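Local atomic coordinates of hydrogenase (NiFe) small subunit HydA (PDB entry 3MYR), a protein that probably carries electrons through its three iron-sulfur clusters between an external acceptor and the large subunit, the partner with which it forms a hydrogen-oxidising heterodimer. Residues S20-R23 and T28-D31; H103-I108 and A159-F164; G111-A114 and L119-A122; I142-C147 and M152-V157. All coordinates share one frame; numbering follows the deposited sequence.

Overall arrangement
From the N terminus, contact 1 closes first, bringing the end of helix 16-23 against the start of helix 29-36 across the short loop 24-28. Contact 2 opens much later, at strand 106-110, and ends with helix 151-164; inside the loop it closes lie contacts 3 and 4, one after the other. Contact 3 sets helix 111-116 against helix 118-121, and contact 4 lays strand 141-144 on helix 151-164, the helix shared with contact 2. Strands 106-110 and 141-144 are parallel neighbours in one sheet. Contacts 3 and 4 each supply a cysteine to the same [4Fe-4S] cluster, while Ser20 and Leu21 of contact 1 rest on Ile154 and Thr155 of contact 4.

Contact 1: residues S20-R23 and T28-D31; sequences SLTR and TLED
A single water bridges the backbones of Leu21 and Leu29: it lies 2.8 Å from Leu21 O and accepts from Leu29 N at 2.9 Å. The amide it takes up belongs to the first turn of helix 29-36. Apart from this bridge the contact is apolar and rests on Leu29, whose CG lies anti to its backbone N (chi1 -161°), sending its two methyls to separate partners. Leu29 CD2 meets Leu21 CD2 at 4.0 Å, the two side chains crossing at about a right angle, and Leu29 CD1 reaches Thr22 CG2 at 4.1 Å. Thr22 meets Leu29 with its methyl, while its hydroxyl is bonded to Glu19 O within its own helix. Thr28 is the N-cap of the second helix: Thr28 OG1 accepts from Asp31 N at 3.1 Å, a nearly straight bond (166°). Beyond the cap, Glu30 and Asp31 form salt bridges to Arg199 and Arg154 of the large subunit, and Thr22 O also receives bonds from Gln198 and Arg199 of that chain. The contact thus joins two consecutive helices linked by a short loop, the second N-capped by Thr28, in the flavodoxin-like N-terminal domain, against the large subunit.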
loop_
_atom_site.group_PDB
_atom_site.type_symbol
_atom_site.label_atom_id
_atom_site.label_comp_id
_atom_site.label_asym_id
_atom_site.label_seq_id
_atom_site.Cartn_x
_atom_site.Cartn_y
_atom_site.Cartn_z
ATOM N N SER A 20 -9.373 0.280 3.078
ATOM C CA SER A 20 -10.335 0.120 4.168
ATOM C C SER A 20 -11.697 -0.331 3.571
ATOM O O SER A 20 -12.337 -1.294 4.023
ATOM C CB SER A 20 -10.528 1.448 4.921
ATOM O OG SER A 20 -11.430 1.234 5.978
ATOM N N LEU A 21 -12.151 0.382 2.552
ATOM C CA LEU A 21 -13.397 0.028 1.849
ATOM C C LEU A 21 -13.419 -1.457 1.441
ATOM O O LEU A 21 -14.446 -2.113 1.553
ATOM C CB LEU A 21 -13.530 0.881 0.562
ATOM C CG LEU A 21 -14.683 0.521 -0.407
ATOM C CD1 LEU A 21 -16.084 0.696 0.190
ATOM C CD2 LEU A 21 -14.528 1.310 -1.758
ATOM N N THR A 22 -12.302 -1.974 0.914
ATOM C CA THR A 22 -12.254 -3.431 0.537
ATOM C C THR A 22 -12.297 -4.347 1.749
ATOM O O THR A 22 -12.636 -5.518 1.611
ATOM C CB THR A 22 -10.969 -3.854 -0.275
ATOM O OG1 THR A 22 -9.859 -3.906 0.635
ATOM C CG2 THR A 22 -10.665 -2.885 -1.410
ATOM N N ARG A 23 -12.018 -3.815 2.945
ATOM C CA ARG A 23 -12.131 -4.680 4.140
ATOM C C ARG A 23 -13.549 -4.956 4.615
ATOM O O ARG A 23 -13.762 -5.899 5.405
ATOM C CB ARG A 23 -11.316 -4.144 5.350
ATOM C CG ARG A 23 -9.812 -3.930 5.040
ATOM C CD ARG A 23 -9.040 -5.225 4.645
ATOM N NE ARG A 23 -7.630 -4.797 4.583
ATOM C CZ ARG A 23 -6.997 -4.285 3.550
ATOM N NH1 ARG A 23 -7.469 -4.408 2.286
ATOM N NH2 ARG A 23 -5.819 -3.695 3.786
ATOM N N THR A 28 -20.333 -5.980 1.137
ATOM C CA THR A 28 -18.955 -5.999 0.650
ATOM C C THR A 28 -18.835 -5.093 -0.599
ATOM O O THR A 28 -19.833 -4.848 -1.293
ATOM C CB THR A 28 -18.535 -7.407 0.235
ATOM O OG1 THR A 28 -19.393 -7.816 -0.852
ATOM C CG2 THR A 28 -18.670 -8.446 1.429
ATOM N N LEU A 29 -17.616 -4.668 -0.934
ATOM C CA LEU A 29 -17.366 -3.893 -2.152
ATOM C C LEU A 29 -17.868 -4.623 -3.432
ATOM O O LEU A 29 -18.594 -4.076 -4.274
ATOM C CB LEU A 29 -15.839 -3.762 -2.235
ATOM C CG LEU A 29 -15.300 -2.642 -3.127
ATOM C CD1 LEU A 29 -14.001 -2.873 -3.844
ATOM C CD2 LEU A 29 -16.287 -1.658 -3.740
ATOM N N GLU A 30 -17.597 -5.912 -3.533
ATOM C CA GLU A 30 -18.130 -6.647 -4.674
ATOM C C GLU A 30 -19.675 -6.716 -4.741
ATOM O O GLU A 30 -20.237 -6.510 -5.827
ATOM C CB GLU A 30 -17.477 -8.019 -4.876
ATOM C CG GLU A 30 -17.666 -9.091 -3.776
ATOM C CD GLU A 30 -16.699 -8.924 -2.538
ATOM O OE1 GLU A 30 -16.589 -9.882 -1.736
ATOM O OE2 GLU A 30 -16.079 -7.840 -2.345
ATOM N N ASP A 31 -20.373 -6.936 -3.623
ATOM C CA ASP A 31 -21.805 -6.809 -3.668
ATOM C C ASP A 31 -22.298 -5.400 -4.021
ATOM O O ASP A 31 -23.262 -5.240 -4.809
ATOM C CB ASP A 31 -22.473 -7.331 -2.396
ATOM C CG ASP A 31 -22.308 -8.861 -2.231
ATOM O OD1 ASP A 31 -22.223 -9.271 -1.061
ATOM O OD2 ASP A 31 -22.222 -9.634 -3.247
HETATM O O HOH W 1 -15.616 -4.612 1.128
#

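Contact 2: residues H103-I108 and A159-F164; sequences HAAAVI and AHYLVF
Ala105 and Ala106 turn their methyl groups to the same partner, the hydroxyl end of Tyr161 on helix 151-164. Ala105 comes first, and Ala105 CB stands 3.8 Å from Tyr161 OH. Ala106 follows, its backbone bonded to Val70 in strand 69-77, and Ala106 CB is farther off, 4.4 Å from the same Tyr161 OH. Successive residues of a regular strand would face opposite ways; these two point to the helix together because Ala105 has helical backbone angles (phi -65°, psi -43°) whereas Ala106 is extended. The phenol has a long way to reach, since the nearest CA atoms, those of Ala106 and Tyr161, are 10.2 Å apart. Its CG is anti to the backbone N (chi1 178°), which stretches the ring out from the helix so that it arrives with its hydroxyl foremost and touches the methyls by van der Waals contact. Val107 then faces the other side of the sheet, where it packs on Val72 and Val141. With Ile108 the side chain is back on the helix side: Ile108 CD1 packs on Val157 CG1, one helical turn before Tyr161, and its neighbour in the sheet is Val144. Here the mainly parallel sheet of an alpha/beta sandwich, as in flavodoxin-like folds, meets the last turns of a helix that flanks it.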
loop_
_atom_site.group_PDB
_atom_site.type_symbol
_atom_site.label_atom_id
_atom_site.label_comp_id
_atom_site.label_asym_id
_atom_site.label_seq_id
_atom_site.Cartn_x
_atom_site.Cartn_y
_atom_site.Cartn_z
ATOM N N HIS A 103 -21.749 18.842 -11.005
ATOM C CA HIS A 103 -23.092 18.264 -11.179
ATOM C C HIS A 103 -23.360 17.018 -10.367
ATOM O O HIS A 103 -24.269 16.267 -10.717
ATOM C CB HIS A 103 -23.288 17.978 -12.683
ATOM C CG HIS A 103 -23.253 19.233 -13.521
ATOM N ND1 HIS A 103 -24.160 20.272 -13.340
ATOM C CD2 HIS A 103 -22.355 19.669 -14.443
ATOM C CE1 HIS A 103 -23.850 21.271 -14.156
ATOM N NE2 HIS A 103 -22.778 20.918 -14.857
ATOM N N ALA A 104 -22.580 16.783 -9.296
ATOM C CA ALA A 104 -22.864 15.647 -8.387
ATOM C C ALA A 104 -24.159 15.871 -7.598
ATOM O O ALA A 104 -24.458 17.018 -7.277
ATOM C CB ALA A 104 -21.680 15.424 -7.398
ATOM N N ALA A 105 -24.882 14.801 -7.235
ATOM C CA ALA A 105 -25.897 14.903 -6.210
ATOM C C ALA A 105 -25.251 15.253 -4.832
ATOM O O ALA A 105 -25.784 16.056 -4.064
ATOM C CB ALA A 105 -26.691 13.524 -6.077
ATOM N N ALA A 106 -24.126 14.604 -4.497
ATOM C CA ALA A 106 -23.509 14.803 -3.173
ATOM C C ALA A 106 -22.067 14.358 -3.282
ATOM O O ALA A 106 -21.690 13.691 -4.262
ATOM C CB ALA A 106 -24.253 13.996 -2.103
ATOM N N VAL A 107 -21.266 14.731 -2.298
ATOM C CA VAL A 107 -19.845 14.390 -2.240
ATOM C C VAL A 107 -19.549 13.821 -0.833
ATOM O O VAL A 107 -19.921 14.403 0.190
ATOM C CB VAL A 107 -18.944 15.668 -2.419
ATOM C CG1 VAL A 107 -17.469 15.289 -2.520
ATOM C CG2 VAL A 107 -19.361 16.446 -3.659
ATOM N N ILE A 108 -18.858 12.698 -0.788
ATOM C CA ILE A 108 -18.379 12.179 0.475
ATOM C C ILE A 108 -16.901 12.332 0.474
ATOM O O ILE A 108 -16.216 11.861 -0.446
ATOM C CB ILE A 108 -18.666 10.672 0.569
ATOM C CG1 ILE A 108 -20.177 10.450 0.560
ATOM C CG2 ILE A 108 -18.021 10.079 1.836
ATOM C CD1 ILE A 108 -20.542 8.923 0.543
ATOM N N ALA A 159 -24.470 2.638 2.591
ATOM C CA ALA A 159 -25.721 1.859 2.639
ATOM C C ALA A 159 -26.869 2.749 3.171
ATOM O O ALA A 159 -27.991 2.602 2.757
ATOM C CB ALA A 159 -25.569 0.647 3.573
ATOM N N HIS A 160 -26.574 3.626 4.143
ATOM C CA HIS A 160 -27.587 4.546 4.647
ATOM C C HIS A 160 -28.195 5.362 3.472
ATOM O O HIS A 160 -29.424 5.491 3.332
ATOM C CB HIS A 160 -26.931 5.478 5.648
ATOM C CG HIS A 160 -27.897 6.313 6.431
ATOM N ND1 HIS A 160 -28.769 7.210 5.836
ATOM C CD2 HIS A 160 -28.031 6.487 7.767
ATOM C CE1 HIS A 160 -29.519 7.764 6.773
ATOM N NE2 HIS A 160 -29.069 7.371 7.954
ATOM N N TYR A 161 -27.307 5.994 2.719
ATOM C CA TYR A 161 -27.670 6.858 1.621
ATOM C C TYR A 161 -28.469 6.105 0.561
ATOM O O TYR A 161 -29.512 6.546 0.148
ATOM C CB TYR A 161 -26.382 7.425 1.058
ATOM C CG TYR A 161 -26.565 8.306 -0.126
ATOM C CD1 TYR A 161 -26.128 7.911 -1.389
ATOM C CD2 TYR A 161 -27.141 9.568 0.015
ATOM C CE1 TYR A 161 -26.296 8.761 -2.494
ATOM C CE2 TYR A 161 -27.339 10.403 -1.079
ATOM C CZ TYR A 161 -26.890 10.006 -2.328
ATOM O OH TYR A 161 -27.049 10.870 -3.393
ATOM N N LEU A 162 -28.019 4.929 0.172
ATOM C CA LEU A 162 -28.715 4.121 -0.842
ATOM C C LEU A 162 -30.036 3.500 -0.346
ATOM O O LEU A 162 -31.029 3.470 -1.078
ATOM C CB LEU A 162 -27.841 2.922 -1.227
ATOM C CG LEU A 162 -26.801 2.968 -2.358
ATOM C CD1 LEU A 162 -26.409 4.308 -2.954
ATOM C CD2 LEU A 162 -25.635 1.978 -2.140
ATOM N N VAL A 163 -30.031 2.901 0.846
ATOM C CA VAL A 163 -31.248 2.214 1.327
ATOM C C VAL A 163 -32.346 3.179 1.818
ATOM O O VAL A 163 -33.541 2.957 1.549
ATOM C CB VAL A 163 -30.910 1.186 2.398
ATOM C CG1 VAL A 163 -32.188 0.597 3.063
ATOM C CG2 VAL A 163 -30.011 0.088 1.802
ATOM N N PHE A 164 -31.954 4.254 2.495
ATOM C CA PHE A 164 -32.905 5.156 3.118
ATOM C C PHE A 164 -33.109 6.413 2.334
ATOM O O PHE A 164 -34.006 7.149 2.643
ATOM C CB PHE A 164 -32.515 5.425 4.586
ATOM C CG PHE A 164 -32.653 4.198 5.393
ATOM C CD1 PHE A 164 -33.927 3.667 5.608
ATOM C CD2 PHE A 164 -31.544 3.466 5.774
ATOM C CE1 PHE A 164 -34.104 2.429 6.304
ATOM C CE2 PHE A 164 -31.704 2.227 6.441
ATOM C CZ PHE A 164 -33.002 1.730 6.717
#

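Contact 3: residues G111-A114 and L119-A122; sequences GTCA and LPQA. With SF4 (iron/sulfur cluster), chain I.
Cys113 holds its SG anti to its carbonyl carbon (chi1 -59°), swinging it out of helix 111-116 and placing the sulfur between the cluster and Leu119 and Pro120. This is one corner of the four-cysteine site of the [4Fe-4S] cluster in the flavodoxin-like domain, completed by Cys14, Cys17 and Cys147. Cys113 SG binds iron FE3 of the cluster at 2.2 Å. From its other side the same sulfur accepts a hydrogen bond from Leu119 N at 3.5 Å, long but fairly straight (159°), the amide coming from the start of the following short helix. Such an N-H...S bond would tend to stabilise negative charge on the ligand sulfur and could favour the reduced cluster. Before the cysteine the backbone itself lines the cluster: Gly111 CA is 3.7 Å from cluster sulfur S4, and Thr112 N is 3.3 Å from that same S4. Thr112 OG1 is bonded to both Gly146 N, in the neighbouring cluster loop, and Cys250 O. Leu119 leads its side chain away from Cys113 to Ile41 of the large subunit. Pro120 packs on the ligand, its ring carbon CD lying 3.6 Å from Cys113 SG and 4.3 Å from Cys113 CB.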
loop_
_atom_site.group_PDB
_atom_site.type_symbol
_atom_site.label_atom_id
_atom_site.label_comp_id
_atom_site.label_asym_id
_atom_site.label_seq_id
_atom_site.Cartn_x
_atom_site.Cartn_y
_atom_site.Cartn_z
ATOM N N GLY A 111 -11.936 9.801 4.798
ATOM C CA GLY A 111 -10.562 9.933 5.340
ATOM C C GLY A 111 -10.351 11.356 5.869
ATOM O O GLY A 111 -10.920 12.344 5.346
ATOM N N THR A 112 -9.531 11.464 6.886
ATOM C CA THR A 112 -9.187 12.742 7.470
ATOM C C THR A 112 -8.477 13.717 6.468
ATOM O O THR A 112 -8.640 14.924 6.585
ATOM C CB THR A 112 -8.307 12.523 8.743
ATOM O OG1 THR A 112 -9.058 11.738 9.659
ATOM C CG2 THR A 112 -7.948 13.874 9.460
ATOM N N CYS A 113 -7.718 13.199 5.502
ATOM C CA CYS A 113 -7.085 14.135 4.552
ATOM C C CYS A 113 -8.122 14.880 3.704
ATOM O O CYS A 113 -8.101 16.119 3.581
ATOM C CB CYS A 113 -6.126 13.375 3.630
ATOM S SG CYS A 113 -4.767 12.459 4.495
ATOM N N ALA A 114 -9.043 14.145 3.094
ATOM C CA ALA A 114 -10.097 14.788 2.305
ATOM C C ALA A 114 -11.012 15.633 3.189
ATOM O O ALA A 114 -11.415 16.716 2.803
ATOM C CB ALA A 114 -10.906 13.730 1.547
ATOM N N LEU A 119 -2.744 14.557 6.515
ATOM C CA LEU A 119 -1.322 14.517 6.605
ATOM C C LEU A 119 -0.651 15.524 5.690
ATOM O O LEU A 119 0.236 16.211 6.127
ATOM C CB LEU A 119 -0.840 13.124 6.290
ATOM C CG LEU A 119 0.524 12.653 6.664
ATOM C CD1 LEU A 119 1.113 11.502 5.852
ATOM C CD2 LEU A 119 1.388 13.484 7.581
ATOM N N PRO A 120 -1.029 15.568 4.400
ATOM C CA PRO A 120 -0.377 16.577 3.515
ATOM C C PRO A 120 -0.515 18.026 4.046
ATOM O O PRO A 120 0.343 18.897 3.804
ATOM C CB PRO A 120 -1.157 16.451 2.178
ATOM C CG PRO A 120 -1.684 14.962 2.192
ATOM C CD PRO A 120 -2.107 14.820 3.728
ATOM N N GLN A 121 -1.532 18.249 4.850
ATOM C CA GLN A 121 -1.773 19.569 5.413
ATOM C C GLN A 121 -1.081 19.813 6.763
ATOM O O GLN A 121 -1.020 20.965 7.224
ATOM C CB GLN A 121 -3.272 19.838 5.527
ATOM C CG GLN A 121 -3.563 21.300 5.762
ATOM C CD GLN A 121 -4.473 21.552 6.920
ATOM O OE1 GLN A 121 -5.485 22.209 6.699
ATOM N NE2 GLN A 121 -4.280 20.867 8.073
ATOM N N ALA A 122 -0.496 18.771 7.369
ATOM C CA ALA A 122 0.176 18.954 8.633
ATOM C C ALA A 122 1.389 19.913 8.417
ATOM O O ALA A 122 2.014 19.940 7.323
ATOM C CB ALA A 122 0.664 17.560 9.156
HETATM FE FE1 SF4 I . -5.098 8.401 6.327
HETATM FE FE2 SF4 I . -6.966 7.951 4.303
HETATM FE FE3 SF4 I . -5.427 10.318 4.363
HETATM FE FE4 SF4 I . -4.405 7.556 3.856
HETATM S S1 SF4 I . -5.830 8.962 2.478
HETATM S S2 SF4 I . -3.511 9.297 4.957
HETATM S S3 SF4 I . -5.598 6.433 5.442
HETATM S S4 SF4 I . -6.929 9.656 5.913
#

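Contact 4: residues I142-C147 and M152-V157. With SF4 (iron/sulfur cluster), chain I.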
loop_
_atom_site.group_PDB
_atom_site.type_symbol
_atom_site.label_atom_id
_atom_site.label_comp_id
_atom_site.label_asym_id
_atom_site.label_seq_id
_atom_site.Cartn_x
_atom_site.Cartn_y
_atom_site.Cartn_z
ATOM N N ILE A 142 -20.372 15.162 2.840
ATOM C CA ILE A 142 -20.444 14.384 4.090
ATOM C C ILE A 142 -19.011 14.019 4.431
ATOM O O ILE A 142 -18.339 13.438 3.598
ATOM C CB ILE A 142 -21.203 13.060 3.880
ATOM C CG1 ILE A 142 -22.649 13.318 3.493
ATOM C CG2 ILE A 142 -21.206 12.218 5.160
ATOM C CD1 ILE A 142 -23.222 11.958 2.964
ATOM N N ASN A 143 -18.531 14.333 5.628
ATOM C CA ASN A 143 -17.160 13.977 6.025
ATOM C C ASN A 143 -17.139 12.669 6.764
ATOM O O ASN A 143 -17.900 12.490 7.724
ATOM C CB ASN A 143 -16.645 15.065 6.945
ATOM C CG ASN A 143 -16.323 16.349 6.162
ATOM O OD1 ASN A 143 -15.955 16.254 4.993
ATOM N ND2 ASN A 143 -16.500 17.502 6.767
ATOM N N VAL A 144 -16.306 11.735 6.320
ATOM C CA VAL A 144 -16.229 10.437 6.943
ATOM C C VAL A 144 -14.737 10.246 7.297
ATOM O O VAL A 144 -13.989 9.592 6.565
ATOM C CB VAL A 144 -16.777 9.300 5.986
ATOM C CG1 VAL A 144 -16.686 7.839 6.679
ATOM C CG2 VAL A 144 -18.259 9.590 5.593
ATOM N N PRO A 145 -14.286 10.843 8.408
ATOM C CA PRO A 145 -12.829 10.948 8.691
ATOM C C PRO A 145 -12.313 9.728 9.461
ATOM O O PRO A 145 -13.108 8.794 9.742
ATOM C CB PRO A 145 -12.730 12.175 9.537
ATOM C CG PRO A 145 -14.039 12.262 10.245
ATOM C CD PRO A 145 -15.075 11.789 9.195
ATOM N N GLY A 146 -11.051 9.755 9.871
ATOM C CA GLY A 146 -10.355 8.515 10.303
ATOM C C GLY A 146 -9.197 8.273 9.349
ATOM O O GLY A 146 -9.245 8.695 8.218
ATOM N N CYS A 147 -8.161 7.569 9.782
ATOM C CA CYS A 147 -6.950 7.461 8.977
ATOM C C CYS A 147 -6.519 5.977 9.008
ATOM O O CYS A 147 -5.623 5.569 9.778
ATOM C CB CYS A 147 -5.881 8.394 9.603
ATOM S SG CYS A 147 -4.470 8.569 8.497
ATOM N N MET A 152 -16.518 -0.687 7.951
ATOM C CA MET A 152 -17.981 -0.728 7.947
ATOM C C MET A 152 -18.633 0.592 8.298
ATOM O O MET A 152 -19.828 0.743 8.075
ATOM C CB MET A 152 -18.500 -1.870 8.796
ATOM C CG MET A 152 -18.409 -3.121 7.855
ATOM S SD MET A 152 -19.452 -4.403 8.385
ATOM C CE MET A 152 -18.629 -4.958 9.894
ATOM N N VAL A 153 -17.824 1.616 8.640
ATOM C CA VAL A 153 -18.354 2.998 8.640
ATOM C C VAL A 153 -18.460 3.508 7.228
ATOM O O VAL A 153 -19.454 4.147 6.857
ATOM C CB VAL A 153 -17.497 3.929 9.519
ATOM C CG1 VAL A 153 -17.856 5.406 9.272
ATOM C CG2 VAL A 153 -17.675 3.533 10.988
ATOM N N ILE A 154 -17.426 3.294 6.419
ATOM C CA ILE A 154 -17.513 3.705 4.997
ATOM C C ILE A 154 -18.724 3.064 4.308
ATOM O O ILE A 154 -19.528 3.755 3.734
ATOM C CB ILE A 154 -16.244 3.409 4.236
ATOM C CG1 ILE A 154 -15.061 4.035 4.984
ATOM C CG2 ILE A 154 -16.284 3.990 2.784
ATOM C CD1 ILE A 154 -13.698 3.550 4.430
ATOM N N THR A 155 -18.869 1.745 4.371
ATOM C CA THR A 155 -19.983 1.140 3.656
ATOM C C THR A 155 -21.314 1.424 4.398
ATOM O O THR A 155 -22.346 1.419 3.788
ATOM C CB THR A 155 -19.781 -0.402 3.500
ATOM O OG1 THR A 155 -19.508 -0.966 4.796
ATOM C CG2 THR A 155 -18.559 -0.700 2.643
ATOM N N GLY A 156 -21.275 1.572 5.711
ATOM C CA GLY A 156 -22.427 2.013 6.507
ATOM C C GLY A 156 -23.059 3.339 6.036
ATOM O O GLY A 156 -24.285 3.458 5.926
ATOM N N VAL A 157 -22.215 4.315 5.754
ATOM C CA VAL A 157 -22.655 5.591 5.251
ATOM C C VAL A 157 -23.218 5.399 3.865
ATOM O O VAL A 157 -24.279 5.942 3.533
ATOM C CB VAL A 157 -21.470 6.562 5.166
ATOM C CG1 VAL A 157 -21.879 7.881 4.408
ATOM C CG2 VAL A 157 -21.058 6.991 6.592
HETATM FE FE1 SF4 I . -5.098 8.401 6.327
HETATM FE FE2 SF4 I . -6.966 7.951 4.303
HETATM FE FE3 SF4 I . -5.427 10.318 4.363
HETATM FE FE4 SF4 I . -4.405 7.556 3.856
HETATM S S1 SF4 I . -5.830 8.962 2.478
HETATM S S2 SF4 I . -3.511 9.297 4.957
HETATM S S3 SF4 I . -5.598 6.433 5.442
HETATM S S4 SF4 I . -6.929 9.656 5.913
#
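Val144 packs into the face of helix 151-164 formed by Val153, Ile154 and Val157, the core of a beta-alpha unit in which the helix runs back almost antiparallel to its strand. The angle between strand 142-144 and helix 152-157 is 160°, and their axes come within 10.2 Å. The close fit lies along the two branches of Val144. Val144 CG1, anti to the backbone N, meets Val153 CG1 at 3.7 Å, while Val144 CG2 meets Val157 CG2 at 3.9 Å, so that one valine spans two successive turns of the helix, its side chain running antiparallel alongside those of Val153 and Val157. Contacts are looser around this core: Ile142 CG2 comes no nearer than 4.5 Å to Val157 CG1, and Ile154, whose CB does not point at the strand, has its CG1 4.5 Å from Val144 CG1. Away from the strand, Met152 and Gly156 are partly exposed. Phe179 and Tyr180 of helix 177-180 close over Val153, and Ile108 of the adjacent strand lies beside Val144. Past the strand, Pro145 and Gly146 carry the chain away from the helix to the [4Fe-4S] cluster, where Cys147 O is held by Arg59 and Lys211 of the large subunit. Gly146 O stops 3.4 Å from cluster sulfur S4, and Cys147 SG, extended anti to its backbone N (chi1 -169°), binds iron FE1 at 2.3 Å.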